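Local coordinates for oxidoreductase, NAD-binding (Acidithiobacillus ferrooxidans, PDB 7BVJ), which catalyses the NAD(+)-dependent oxidation of the glucosamine 3-position of UDP-GlcNAc to a ketone, a step in lipid A biosynthesis, at residues M4-I9 against Q20-I25. Sequence-based numbering, arbitrary orientation.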
ATOM      1  N   MET A   4     -20.575  -7.665  10.488  1.00 29.89           N
ATOM      2  CA  MET A   4     -19.353  -7.539  11.259  1.00 26.78           C
ATOM      3  C   MET A   4     -19.374  -6.211  12.004  1.00 29.76           C
ATOM      4  O   MET A   4     -19.762  -5.185  11.436  1.00 24.27           O
ATOM      5  CB  MET A   4     -18.139  -7.611  10.336  1.00 29.26           C
ATOM      6  CG  MET A   4     -16.832  -7.525  11.052  1.00 30.50           C
ATOM      7  SD  MET A   4     -16.176  -9.164  11.282  1.00 42.62           S
ATOM      8  CE  MET A   4     -15.347  -9.324   9.714  1.00 30.66           C
ATOM      9  N   ARG A   5     -18.949  -6.234  13.270  1.00 22.73           N
ATOM     10  CA  ARG A   5     -18.796  -5.009  14.049  1.00 23.98           C
ATOM     11  C   ARG A   5     -17.410  -4.420  13.788  1.00 17.98           C
ATOM     12  O   ARG A   5     -16.384  -5.058  14.075  1.00 14.75           O
ATOM     13  CB  ARG A   5     -19.003  -5.279  15.538  1.00 22.02           C
ATOM     14  CG  ARG A   5     -20.443  -5.574  15.905  1.00 27.84           C
ATOM     15  CD  ARG A   5     -20.512  -6.059  17.336  1.00 29.62           C
ATOM     16  NE  ARG A   5     -19.582  -7.154  17.586  1.00 24.98           N
ATOM     17  CZ  ARG A   5     -18.906  -7.314  18.720  1.00 32.11           C
ATOM     18  NH1 ARG A   5     -19.051  -6.436  19.707  1.00 32.98           N
ATOM     19  NH2 ARG A   5     -18.083  -8.343  18.867  1.00 34.92           N
ATOM     20  N   THR A   6     -17.388  -3.199  13.251  1.00 18.53           N
ATOM     21  CA  THR A   6     -16.165  -2.592  12.749  1.00 17.58           C
ATOM     22  C   THR A   6     -15.940  -1.220  13.375  1.00 20.18           C
ATOM     23  O   THR A   6     -16.867  -0.556  13.850  1.00 18.48           O
ATOM     24  CB  THR A   6     -16.191  -2.463  11.221  1.00 18.93           C
ATOM     25  OG1 THR A   6     -17.316  -1.664  10.822  1.00 21.10           O
ATOM     26  CG2 THR A   6     -16.279  -3.838  10.561  1.00 18.42           C
ATOM     27  N   GLY A   7     -14.668  -0.813  13.383  1.00 22.70           N
ATOM     28  CA  GLY A   7     -14.280   0.494  13.875  1.00 18.11           C
ATOM     29  C   GLY A   7     -13.026   0.995  13.183  1.00 20.05           C
ATOM     30  O   GLY A   7     -12.329   0.256  12.483  1.00 19.90           O
ATOM     31  N   VAL A   8     -12.752   2.281  13.378  1.00 17.44           N
ATOM     32  CA  VAL A   8     -11.534   2.907  12.883  1.00 19.45           C
ATOM     33  C   VAL A   8     -10.865   3.632  14.038  1.00 19.40           C
ATOM     34  O   VAL A   8     -11.511   4.393  14.765  1.00 22.93           O
ATOM     35  CB  VAL A   8     -11.793   3.873  11.708  1.00 21.17           C
ATOM     36  CG1 VAL A   8     -10.478   4.481  11.219  1.00 18.15           C
ATOM     37  CG2 VAL A   8     -12.481   3.147  10.542  1.00 21.94           C
ATOM     38  N   ILE A   9      -9.581   3.372  14.218  1.00 23.52           N
ATOM     39  CA  ILE A   9      -8.741   4.034  15.206  1.00 24.16           C
ATOM     40  C   ILE A   9      -7.857   5.003  14.439  1.00 22.24           C
ATOM     41  O   ILE A   9      -6.968   4.579  13.689  1.00 25.38           O
ATOM     42  CB  ILE A   9      -7.903   3.025  15.996  1.00 23.61           C
ATOM     43  CG1 ILE A   9      -8.829   2.051  16.743  1.00 16.99           C
ATOM     44  CG2 ILE A   9      -6.886   3.764  16.891  1.00 21.46           C
ATOM     45  CD1 ILE A   9      -8.115   0.843  17.324  1.00 16.88           C
ATOM     46  N   GLN A  20     -15.940   5.787   6.256  1.00 23.73           N
ATOM     47  CA  GLN A  20     -17.043   5.830   5.293  1.00 25.46           C
ATOM     48  C   GLN A  20     -17.273   4.460   4.668  1.00 26.66           C
ATOM     49  O   GLN A  20     -18.423   4.004   4.547  1.00 27.97           O
ATOM     50  CB  GLN A  20     -16.773   6.867   4.196  1.00 27.12           C
ATOM     51  CG  GLN A  20     -16.652   8.313   4.680  1.00 28.43           C
ATOM     52  CD  GLN A  20     -16.385   9.312   3.562  1.00 29.99           C
ATOM     53  OE1 GLN A  20     -16.054   8.934   2.431  1.00 40.68           O
ATOM     54  NE2 GLN A  20     -16.533  10.596   3.870  1.00 28.15           N
ATOM     55  N   LYS A  21     -16.188   3.780   4.276  1.00 25.79           N
ATOM     56  CA  LYS A  21     -16.340   2.455   3.664  1.00 21.51           C
ATOM     57  C   LYS A  21     -16.977   1.472   4.640  1.00 25.40           C
ATOM     58  O   LYS A  21     -17.934   0.752   4.297  1.00 32.11           O
ATOM     59  CB  LYS A  21     -14.983   1.915   3.180  1.00 28.95           C
ATOM     60  CG  LYS A  21     -14.207   2.816   2.235  1.00 24.83           C
ATOM     61  CD  LYS A  21     -15.133   3.667   1.375  1.00 30.86           C
ATOM     62  CE  LYS A  21     -14.513   3.988   0.037  1.00 32.07           C
ATOM     63  NZ  LYS A  21     -13.915   5.341   0.011  1.00 41.43           N
ATOM     64  N   TYR A  22     -16.451   1.418   5.869  1.00 28.47           N
ATOM     65  CA  TYR A  22     -16.997   0.471   6.836  1.00 23.95           C
ATOM     66  C   TYR A  22     -18.470   0.739   7.086  1.00 24.88           C
ATOM     67  O   TYR A  22     -19.262  -0.201   7.231  1.00 30.11           O
ATOM     68  CB  TYR A  22     -16.231   0.529   8.151  1.00 25.75           C
ATOM     69  CG  TYR A  22     -14.893  -0.195   8.179  1.00 22.74           C
ATOM     70  CD1 TYR A  22     -14.823  -1.583   8.140  1.00 21.81           C
ATOM     71  CD2 TYR A  22     -13.709   0.516   8.314  1.00 22.44           C
ATOM     72  CE1 TYR A  22     -13.607  -2.241   8.207  1.00 22.02           C
ATOM     73  CE2 TYR A  22     -12.489  -0.131   8.367  1.00 24.83           C
ATOM     74  CZ  TYR A  22     -12.444  -1.508   8.316  1.00 20.45           C
ATOM     75  OH  TYR A  22     -11.231  -2.151   8.364  1.00 20.82           O
ATOM     76  N   ALA A  23     -18.861   2.014   7.138  1.00 27.70           N
ATOM     77  CA  ALA A  23     -20.270   2.337   7.348  1.00 32.40           C
ATOM     78  C   ALA A  23     -21.129   1.855   6.189  1.00 35.09           C
ATOM     79  O   ALA A  23     -22.288   1.463   6.394  1.00 22.50           O
ATOM     80  CB  ALA A  23     -20.450   3.842   7.539  1.00 28.69           C
ATOM     81  N   ALA A  24     -20.580   1.872   4.970  1.00 27.89           N
ATOM     82  CA  ALA A  24     -21.367   1.396   3.839  1.00 32.39           C
ATOM     83  C   ALA A  24     -21.479  -0.129   3.781  1.00 29.83           C
ATOM     84  O   ALA A  24     -22.488  -0.646   3.291  1.00 30.50           O
ATOM     85  CB  ALA A  24     -20.781   1.920   2.527  1.00 30.70           C
ATOM     86  N   ILE A  25     -20.482  -0.883   4.245  1.00 31.45           N
ATOM     87  CA  ILE A  25     -20.479  -2.319   3.971  1.00 23.98           C
ATOM     88  C   ILE A  25     -20.528  -3.196   5.217  1.00 29.33           C
ATOM     89  O   ILE A  25     -20.419  -4.421   5.095  1.00 28.55           O
ATOM     90  CB  ILE A  25     -19.266  -2.714   3.112  1.00 29.49           C
ATOM     91  CG1 ILE A  25     -18.002  -2.700   3.971  1.00 28.11           C
ATOM     92  CG2 ILE A  25     -19.162  -1.801   1.909  1.00 29.40           C
ATOM     93  CD1 ILE A  25     -16.784  -3.011   3.176  1.00 37.19           C
TER
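T6 OG1 and the carbonyl O of Y22 both hydrogen-bond S26 OG, just past the helix end, so one hydroxyl ties the two touching residues together. Directly across the contact the meetings are van der Waals, with V8 CG2 on Y22 CD2, at 3.7 Å, the purely apolar side-chain pair. T6 CB comes to 3.5 Å from Y22 CD1, and T6 CG2 lies 3.6 Å from the same ring atom. With OG1 set between the backbone N and the carbonyl carbon (chi1 59°), T6 also turns its oxygen to 3.6 Å from Y22 CB, while CG2 remains beside Y22 CD1 and CE1. G7 O lies 4.1 Å from Y22 CE2; all approach the ring obliquely. Beyond the strand, Y22 OH hydrogen-bonds S65 OG, while I273 and F276 of helix 268-282 also pack on the side chain. Were Y22 replaced by an alanine, a gap would probably open beside T6 and V8, and S65 would lose this hydroxyl partner. The axes of strand 5-9 and helix 20-25, 8.7 Å apart and nearly antiparallel (172°), fit the first beta-alpha-beta unit of the Rossmann fold, whose strand leads into the NAD-binding glycine-rich turn. Between these segments the Y22 ring thus carries the packing, and serines satisfy the buried hydroxyls of T6 and Y22.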